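Local coordinates for protein catechol 2,3-dioxygenase (Pseudomonas sp. KL28, PDB 3HPY) that binds 4-methylcatechol beside its iron and probably catalyses the extradiol ring cleavage of catechol by O2 to 2-hydroxy-6-oxohexa-2,4-dienoate, at residues C[114-119]-C[203-208]. Residues are numbered along the deposited sequence; the frame is centred on the assembly and turned at random.
Sequences SGHLIE and IAFVEY
Phe205 brings a single corner of its ring, CE2, up to a polar pair formed by Ser114 and His116, a worked example of an aromatic ring packed against a buried, hydrogen-bonded polar pair. Ser114 OG stands 3.9 Å from Phe205 CE2 and meets the ring obliquely. His116 ND1 lies near the plane of the phenyl ring, at its edge, 4.2 Å from Phe205 CE2, so the two rings are not stacked face to face, and their side chains run past each other in opposite directions. The CB bond of Phe205 points toward 114-119, and CG, lying opposite the carbonyl carbon (chi1 -67°), then sets where the ring lies. The polar pair is held together independently of the phenyl ring: Ser114 OG and His116 ND1 share a hydrogen bond of 2.6 Å across the turn at Gly115. Rotation of Ser114 to chi1 58° swings its hydroxyl back toward the imidazole, whose plane also contains Ser114 CB. At the other end of the imidazole, NE2 is hydrogen-bonded to the carbonyl oxygen of Lys213, so both ring nitrogens have partners and the flip of the ring is fixed from two ends. The phenyl ring thus adds van der Waals packing to a group that is also held by polar bonds, while Phe169, Ile162 and Val165 of helix 162-171 also pack on Phe205. Farther along, Ile118 and Ile203 both rest on Phe71. The side chain of Phe205 is about 12 Å from the bound iron. What the contact joins is the loop leading into strand 117-121 in the N-terminal module and strand 203-207 in the C-terminal one, consistent with the paired vicinal oxygen chelate modules of extradiol dioxygenases, whose C-terminal module carries the iron site.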
loop_
_atom_site.group_PDB
_atom_site.type_symbol
_atom_site.label_atom_id
_atom_site.label_comp_id
_atom_site.label_asym_id
_atom_site.label_seq_id
_atom_site.Cartn_x
_atom_site.Cartn_y
_atom_site.Cartn_z
ATOM N N SER C 114 38.753 7.038 6.444
ATOM C CA SER C 114 38.099 7.259 5.161
ATOM C C SER C 114 38.048 8.740 4.801
ATOM O O SER C 114 37.560 9.113 3.732
ATOM C CB SER C 114 36.679 6.687 5.200
ATOM O OG SER C 114 35.919 7.276 6.248
ATOM N N GLY C 115 38.536 9.581 5.708
ATOM C CA GLY C 115 38.559 11.009 5.456
ATOM C C GLY C 115 37.345 11.791 5.918
ATOM O O GLY C 115 37.390 13.022 5.948
ATOM N N HIS C 116 36.268 11.095 6.288
ATOM C CA HIS C 116 35.040 11.761 6.728
ATOM C C HIS C 116 35.069 12.200 8.178
ATOM O O HIS C 116 35.552 11.473 9.045
ATOM C CB HIS C 116 33.830 10.849 6.530
ATOM C CG HIS C 116 33.790 10.195 5.191
ATOM N ND1 HIS C 116 34.467 9.027 4.917
ATOM C CD2 HIS C 116 33.213 10.578 4.027
ATOM C CE1 HIS C 116 34.310 8.720 3.643
ATOM N NE2 HIS C 116 33.554 9.646 3.079
ATOM N N LEU C 117 34.533 13.388 8.432
ATOM C CA LEU C 117 34.476 13.929 9.783
ATOM C C LEU C 117 33.192 13.462 10.463
ATOM O O LEU C 117 32.106 13.593 9.907
ATOM C CB LEU C 117 34.504 15.458 9.748
ATOM C CG LEU C 117 35.587 16.108 8.882
ATOM C CD1 LEU C 117 35.580 17.609 9.109
ATOM C CD2 LEU C 117 36.942 15.525 9.224
ATOM N N ILE C 118 33.325 12.922 11.668
ATOM C CA ILE C 118 32.182 12.434 12.427
ATOM C C ILE C 118 32.006 13.282 13.682
ATOM O O ILE C 118 32.978 13.763 14.257
ATOM C CB ILE C 118 32.395 10.967 12.843
ATOM C CG1 ILE C 118 32.804 10.136 11.627
ATOM C CG2 ILE C 118 31.124 10.404 13.456
ATOM C CD1 ILE C 118 31.732 9.996 10.572
ATOM N N GLU C 119 30.761 13.470 14.099
ATOM C CA GLU C 119 30.473 14.255 15.289
ATOM C C GLU C 119 29.617 13.463 16.269
ATOM O O GLU C 119 28.808 12.635 15.864
ATOM C CB GLU C 119 29.746 15.549 14.912
ATOM C CG GLU C 119 30.659 16.740 14.658
ATOM C CD GLU C 119 29.883 18.019 14.445
ATOM O OE1 GLU C 119 28.752 18.124 14.968
ATOM O OE2 GLU C 119 30.405 18.932 13.765
ATOM N N ILE C 203 24.336 3.836 9.427
ATOM C CA ILE C 203 25.363 4.382 8.552
ATOM C C ILE C 203 26.037 3.259 7.767
ATOM O O ILE C 203 26.093 2.110 8.229
ATOM C CB ILE C 203 26.425 5.166 9.376
ATOM C CG1 ILE C 203 27.324 5.982 8.441
ATOM C CG2 ILE C 203 27.253 4.200 10.213
ATOM C CD1 ILE C 203 28.179 7.024 9.173
ATOM N N ALA C 204 26.528 3.580 6.571
ATOM C CA ALA C 204 27.206 2.584 5.740
ATOM C C ALA C 204 28.401 3.213 5.041
ATOM O O ALA C 204 28.447 4.426 4.856
ATOM C CB ALA C 204 26.246 1.997 4.705
ATOM N N PHE C 205 29.364 2.370 4.671
ATOM C CA PHE C 205 30.591 2.799 3.993
ATOM C C PHE C 205 30.922 1.859 2.836
ATOM O O PHE C 205 30.702 0.644 2.913
ATOM C CB PHE C 205 31.804 2.796 4.942
ATOM C CG PHE C 205 31.745 3.824 6.035
ATOM C CD1 PHE C 205 31.109 3.545 7.244
ATOM C CD2 PHE C 205 32.335 5.068 5.864
ATOM C CE1 PHE C 205 31.064 4.491 8.260
ATOM C CE2 PHE C 205 32.293 6.023 6.876
ATOM C CZ PHE C 205 31.656 5.733 8.077
ATOM N N VAL C 206 31.460 2.430 1.766
ATOM C CA VAL C 206 31.851 1.641 0.610
ATOM C C VAL C 206 33.305 1.981 0.285
ATOM O O VAL C 206 33.673 3.155 0.240
ATOM C CB VAL C 206 30.957 1.945 -0.601
ATOM C CG1 VAL C 206 31.375 1.096 -1.784
ATOM C CG2 VAL C 206 29.509 1.659 -0.256
ATOM N N GLU C 207 34.122 0.951 0.080
ATOM C CA GLU C 207 35.544 1.132 -0.221
ATOM C C GLU C 207 35.709 2.026 -1.438
ATOM O O GLU C 207 35.140 1.754 -2.490
ATOM C CB GLU C 207 36.205 -0.219 -0.487
ATOM C CG GLU C 207 37.731 -0.175 -0.548
ATOM C CD GLU C 207 38.374 0.024 0.823
ATOM O OE1 GLU C 207 38.060 -0.757 1.751
ATOM O OE2 GLU C 207 39.201 0.954 0.974
ATOM N N TYR C 208 36.486 3.092 -1.291
ATOM C CA TYR C 208 36.698 4.022 -2.386
ATOM C C TYR C 208 38.049 4.721 -2.253
ATOM O O TYR C 208 38.424 5.158 -1.166
ATOM C CB TYR C 208 35.581 5.058 -2.388
ATOM C CG TYR C 208 35.480 5.856 -3.660
ATOM C CD1 TYR C 208 35.227 5.227 -4.878
ATOM C CD2 TYR C 208 35.593 7.245 -3.643
ATOM C CE1 TYR C 208 35.087 5.963 -6.052
ATOM C CE2 TYR C 208 35.453 7.992 -4.807
ATOM C CZ TYR C 208 35.201 7.346 -6.007
ATOM O OH TYR C 208 35.055 8.087 -7.160
#